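Local coordinates for protein thioesterase (Streptomyces coelicolor, PDB 3QMW) that probably hydrolyses thioester bonds, acting as an alpha/beta-hydrolase-fold thioesterase in the pathway that makes prodiginines, at residues 106-111 with 129-134; 102-107 with 237-242. All coordinates share one frame; numbering follows the deposited sequence.

Interaction 1 (106-111 with 129-134)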
loop_
_atom_site.group_PDB
_atom_site.type_symbol
_atom_site.label_atom_id
_atom_site.label_comp_id
_atom_site.label_asym_id
_atom_site.label_seq_id
_atom_site.Cartn_x
_atom_site.Cartn_y
_atom_site.Cartn_z
ATOM N N MET D 106 20.138 -7.633 7.756
ATOM C CA MET D 106 20.505 -7.974 9.094
ATOM C C MET D 106 19.288 -7.993 9.977
ATOM O O MET D 106 19.205 -8.800 10.864
ATOM C CB MET D 106 21.593 -7.047 9.606
ATOM C CG MET D 106 22.103 -7.329 10.971
ATOM S SD MET D 106 21.144 -6.475 12.176
ATOM C CE MET D 106 22.322 -6.141 13.402
ATOM N N GLY D 107 18.372 -7.067 9.755
ATOM C CA GLY D 107 17.086 -7.030 10.453
ATOM C C GLY D 107 16.229 -8.273 10.251
ATOM O O GLY D 107 15.482 -8.662 11.138
ATOM N N ALA D 108 16.319 -8.883 9.075
ATOM C CA ALA D 108 15.606 -10.128 8.779
ATOM C C ALA D 108 16.128 -11.274 9.639
ATOM O O ALA D 108 15.362 -11.951 10.338
ATOM C CB ALA D 108 15.771 -10.487 7.324
ATOM N N LEU D 109 17.438 -11.490 9.570
ATOM C CA LEU D 109 18.108 -12.507 10.380
ATOM C C LEU D 109 17.787 -12.276 11.849
ATOM O O LEU D 109 17.441 -13.213 12.558
ATOM C CB LEU D 109 19.633 -12.491 10.129
ATOM C CG LEU D 109 20.494 -13.602 10.766
ATOM C CD1 LEU D 109 19.829 -14.972 10.705
ATOM C CD2 LEU D 109 21.864 -13.655 10.126
ATOM N N LEU D 110 17.854 -11.013 12.274
ATOM C CA LEU D 110 17.569 -10.630 13.661
ATOM C C LEU D 110 16.110 -10.860 14.015
ATOM O O LEU D 110 15.817 -11.303 15.121
ATOM C CB LEU D 110 17.964 -9.172 13.918
ATOM C CG LEU D 110 17.442 -8.472 15.186
ATOM C CD1 LEU D 110 17.519 -9.331 16.448
ATOM C CD2 LEU D 110 18.212 -7.188 15.379
ATOM N N ALA D 111 15.212 -10.559 13.077
ATOM C CA ALA D 111 13.772 -10.783 13.257
ATOM C C ALA D 111 13.457 -12.250 13.579
ATOM O O ALA D 111 12.775 -12.561 14.565
ATOM C CB ALA D 111 13.029 -10.364 12.002
ATOM N N LEU D 129 5.515 -12.787 9.775
ATOM C CA LEU D 129 6.940 -12.500 9.717
ATOM C C LEU D 129 7.324 -12.028 8.317
ATOM O O LEU D 129 7.196 -12.772 7.353
ATOM C CB LEU D 129 7.759 -13.748 10.097
ATOM C CG LEU D 129 9.285 -13.673 9.922
ATOM C CD1 LEU D 129 9.879 -12.582 10.794
ATOM C CD2 LEU D 129 9.920 -15.004 10.240
ATOM N N PHE D 130 7.809 -10.792 8.224
ATOM C CA PHE D 130 8.273 -10.221 6.959
ATOM C C PHE D 130 9.781 -10.057 6.967
ATOM O O PHE D 130 10.355 -9.553 7.933
ATOM C CB PHE D 130 7.634 -8.853 6.731
ATOM C CG PHE D 130 6.157 -8.847 6.905
ATOM C CD1 PHE D 130 5.321 -9.204 5.852
ATOM C CD2 PHE D 130 5.595 -8.491 8.114
ATOM C CE1 PHE D 130 3.956 -9.198 6.009
ATOM C CE2 PHE D 130 4.223 -8.479 8.281
ATOM C CZ PHE D 130 3.402 -8.827 7.234
ATOM N N VAL D 131 10.418 -10.475 5.883
ATOM C CA VAL D 131 11.858 -10.335 5.748
ATOM C C VAL D 131 12.189 -9.923 4.327
ATOM O O VAL D 131 11.807 -10.606 3.385
ATOM C CB VAL D 131 12.621 -11.659 6.089
ATOM C CG1 VAL D 131 12.108 -12.279 7.385
ATOM C CG2 VAL D 131 12.545 -12.664 4.934
ATOM N N SER D 132 12.899 -8.810 4.174
ATOM C CA SER D 132 13.303 -8.362 2.854
ATOM C C SER D 132 14.818 -8.341 2.727
ATOM O O SER D 132 15.523 -8.199 3.718
ATOM C CB SER D 132 12.718 -6.983 2.559
ATOM O OG SER D 132 13.076 -6.048 3.555
ATOM N N GLY D 133 15.303 -8.512 1.499
ATOM C CA GLY D 133 16.727 -8.486 1.196
ATOM C C GLY D 133 17.592 -9.361 2.086
ATOM O O GLY D 133 18.725 -9.002 2.390
ATOM N N SER D 134 17.073 -10.510 2.504
ATOM C CA SER D 134 17.826 -11.419 3.376
ATOM C C SER D 134 17.774 -12.863 2.890
ATOM O O SER D 134 16.701 -13.395 2.609
ATOM C CB SER D 134 17.290 -11.340 4.809
ATOM O OG SER D 134 17.975 -12.241 5.662
#
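Ala108 and Val131 bring helix 106-120 down onto strand 129-132, their CA atoms only 4.8 Å apart. The axis of helical segment 106-111 passes 7.4 Å from that of strand 129-132, with the two chain directions 152° apart, and so short a spacing is possible because the helix turns small alanine side chains to the sheet. The tight part lies around Ala108, whose CB sits 3.6 Å from CB of Val131. It meets the branch point of the valine; CG1, anti to the carbonyl carbon (chi1 -47°), lies a little farther off, 4.1 Å from Ala108 CB. Beyond the end of the strand the chain turns through Gly133, whose positive phi suits a glycine, and brings Ser134 back toward the helix. The hydroxyl of Ser134 takes no bond from the helix and is hydrogen-bonded instead to Tyr140 OH.

One turn further along, the packing slackens. Ala111 CB reaches only CD1 of Leu129, at 4.0 Å, and does so because the leucine holds CG anti to its backbone N (chi1 173°), which carries the branched tip back toward the helix. This looser end does not face solvent: every touching residue is buried, Phe36 of strand 31-36 lies against Ala111, and Leu101 of strand 99-104 lies against Leu129. Contact across the interface is thus apolar and shape-driven, without polar bonds between helix and strand. Strand 99-104, helix 106-120 and strand 129-132 form a beta-alpha-beta crossover, the connection from which the central parallel sheet of the alpha/beta-hydrolase fold is built.

Interaction 2 (102-107 with 237-242)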
loop_
_atom_site.group_PDB
_atom_site.type_symbol
_atom_site.label_atom_id
_atom_site.label_comp_id
_atom_site.label_asym_id
_atom_site.label_seq_id
_atom_site.Cartn_x
_atom_site.Cartn_y
_atom_site.Cartn_z
ATOM N N PHE D 102 8.881 -7.209 11.028
ATOM C CA PHE D 102 9.583 -6.873 9.794
ATOM C C PHE D 102 11.086 -6.687 10.026
ATOM O O PHE D 102 11.496 -6.004 10.969
ATOM C CB PHE D 102 9.070 -5.579 9.158
ATOM C CG PHE D 102 9.905 -5.160 7.994
ATOM C CD1 PHE D 102 9.716 -5.738 6.753
ATOM C CD2 PHE D 102 10.965 -4.291 8.162
ATOM C CE1 PHE D 102 10.537 -5.406 5.682
ATOM C CE2 PHE D 102 11.787 -3.963 7.092
ATOM C CZ PHE D 102 11.569 -4.514 5.857
ATOM N N GLY D 103 11.900 -7.243 9.134
ATOM C CA GLY D 103 13.320 -6.974 9.147
ATOM C C GLY D 103 13.891 -6.933 7.750
ATOM O O GLY D 103 13.495 -7.714 6.900
ATOM N N HIS D 104 14.816 -6.041 7.501
ATOM C CA HIS D 104 15.465 -6.004 6.229
ATOM C C HIS D 104 16.904 -6.385 6.396
ATOM O O HIS D 104 17.600 -5.776 7.128
ATOM C CB HIS D 104 15.390 -4.610 5.643
ATOM C CG HIS D 104 16.107 -4.466 4.343
ATOM N ND1 HIS D 104 15.705 -5.104 3.205
ATOM C CD2 HIS D 104 17.185 -3.742 3.996
ATOM C CE1 HIS D 104 16.523 -4.815 2.222
ATOM N NE2 HIS D 104 17.433 -3.992 2.678
ATOM N N SER D 105 17.371 -7.372 5.668
ATOM C CA SER D 105 18.759 -7.729 5.766
ATOM C C SER D 105 19.074 -8.148 7.198
ATOM O O SER D 105 18.417 -8.963 7.753
ATOM C CB SER D 105 19.610 -6.565 5.317
ATOM O OG SER D 105 20.883 -6.997 4.935
ATOM N N MET D 106 20.138 -7.633 7.756
ATOM C CA MET D 106 20.505 -7.974 9.094
ATOM C C MET D 106 19.288 -7.993 9.977
ATOM O O MET D 106 19.205 -8.800 10.864
ATOM C CB MET D 106 21.593 -7.047 9.606
ATOM C CG MET D 106 22.103 -7.329 10.971
ATOM S SD MET D 106 21.144 -6.475 12.176
ATOM C CE MET D 106 22.322 -6.141 13.402
ATOM N N GLY D 107 18.372 -7.067 9.755
ATOM C CA GLY D 107 17.086 -7.030 10.453
ATOM C C GLY D 107 16.229 -8.273 10.251
ATOM O O GLY D 107 15.482 -8.662 11.138
ATOM N N GLY D 237 14.750 -3.773 -8.098
ATOM C CA GLY D 237 15.720 -2.904 -7.436
ATOM C C GLY D 237 16.772 -3.680 -6.671
ATOM O O GLY D 237 16.938 -4.890 -6.868
ATOM N N ASN D 238 17.467 -2.976 -5.779
ATOM C CA ASN D 238 18.703 -3.472 -5.192
ATOM C C ASN D 238 18.578 -3.785 -3.702
ATOM O O ASN D 238 17.506 -3.662 -3.116
ATOM C CB ASN D 238 19.848 -2.484 -5.491
ATOM C CG ASN D 238 19.651 -1.112 -4.849
ATOM O OD1 ASN D 238 18.983 -0.967 -3.823
ATOM N ND2 ASN D 238 20.262 -0.095 -5.452
ATOM N N HIS D 239 19.681 -4.209 -3.100
ATOM C CA HIS D 239 19.725 -4.532 -1.677
ATOM C C HIS D 239 19.234 -3.377 -0.793
ATOM O O HIS D 239 18.739 -3.617 0.304
ATOM C CB HIS D 239 21.162 -4.914 -1.288
ATOM C CG HIS D 239 21.281 -5.570 0.050
ATOM N ND1 HIS D 239 21.326 -6.939 0.204
ATOM C CD2 HIS D 239 21.391 -5.046 1.295
ATOM C CE1 HIS D 239 21.451 -7.231 1.488
ATOM N NE2 HIS D 239 21.489 -6.101 2.172
ATOM N N PHE D 240 19.378 -2.140 -1.270
ATOM C CA PHE D 240 19.007 -0.949 -0.492
ATOM C C PHE D 240 17.743 -0.207 -0.974
ATOM O O PHE D 240 17.486 0.937 -0.565
ATOM C CB PHE D 240 20.193 0.024 -0.437
ATOM C CG PHE D 240 21.134 -0.246 0.695
ATOM C CD1 PHE D 240 22.326 -0.934 0.481
ATOM C CD2 PHE D 240 20.826 0.186 1.980
ATOM C CE1 PHE D 240 23.200 -1.187 1.532
ATOM C CE2 PHE D 240 21.690 -0.063 3.039
ATOM C CZ PHE D 240 22.881 -0.753 2.814
ATOM N N PHE D 241 16.937 -0.864 -1.806
ATOM C CA PHE D 241 15.668 -0.285 -2.271
ATOM C C PHE D 241 14.861 0.412 -1.150
ATOM O O PHE D 241 14.201 1.432 -1.396
ATOM C CB PHE D 241 14.799 -1.350 -2.978
ATOM C CG PHE D 241 14.176 -2.384 -2.050
ATOM C CD1 PHE D 241 13.135 -2.044 -1.192
ATOM C CD2 PHE D 241 14.602 -3.701 -2.073
ATOM C CE1 PHE D 241 12.562 -2.996 -0.362
ATOM C CE2 PHE D 241 14.028 -4.658 -1.249
ATOM C CZ PHE D 241 13.013 -4.308 -0.394
ATOM N N LEU D 242 14.946 -0.137 0.067
ATOM C CA LEU D 242 14.152 0.300 1.225
ATOM C C LEU D 242 14.235 1.794 1.534
ATOM O O LEU D 242 13.305 2.363 2.104
ATOM C CB LEU D 242 14.579 -0.490 2.475
ATOM C CG LEU D 242 13.673 -0.360 3.699
ATOM C CD1 LEU D 242 12.285 -0.822 3.338
ATOM C CD2 LEU D 242 14.206 -1.152 4.854
#
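A buried, largely polar and aromatic contact joins the tight turn between strand 99-104 and helix 106-120 to the loop that follows strand 230-235. Two hydrogen bonds span it. Ser105 OG lies 3.0 Å from His239 NE2, close to the plane of the imidazole and at its edge; either atom could be the donor. The ring is tethered at its other nitrogen as well, where ND1 bonds to Asp211 OD1, so both ring nitrogens are engaged.

Beside this pair, His104 NE2 donates to the backbone O of His239 over 2.7 Å. The carbonyl lies in the imidazole plane and meets the donor nearly along the C=O axis, although the N-H itself is bent (136°). The imidazole reaches the carbonyl because CG of His104 stands anti to the backbone N (chi1 177°), and its ND1 bonds to Ser132 OG, which fixes the rotation of the ring. The edge of His104 turns toward the face of Phe241 in a T-shaped pair, centroids 5.5 Å apart and planes at 66°. Leu242 supplies the apolar flank: its CD2 packs 3.7 Å from His104 CB and also reaches the edge of the Phe102 ring, at CE2. An alanine at His104 would probably leave the carbonyl of His239 and the hydroxyl of Ser132 without their mates and open a gap beside Phe241, setting the His239 loop freer to shift.

Ser105, with its positive phi between Gly103 and Gly107, fits the GxSxG nucleophile elbow, and Ser105, His239 and Asp211 are consistent with the Ser-His-Asp catalytic triad of alpha/beta hydrolases.

In the fold
Both contacts are buried near the middle of the chain, their centres 8 Å apart, and share Met106 and Gly107 at the start of helix 106-120. Interaction 1 works beneath that helix, where small apolar groups fit it to the sheet; interaction 2 lies at the C-terminal ends of the strands and the loops that follow them, where imidazoles, a hydroxyl and a backbone carbonyl are joined by directed bonds. Ser105, the probable nucleophile, is partly exposed, unlike the touching residues of interaction 1. Neighbouring strands 99-104 and 129-132 couple the two: the backbone O of Ser132 lies 2.8 Å from Ser105 N, probably hydrogen-bonded, so the packed crossover is tied directly to the elbow.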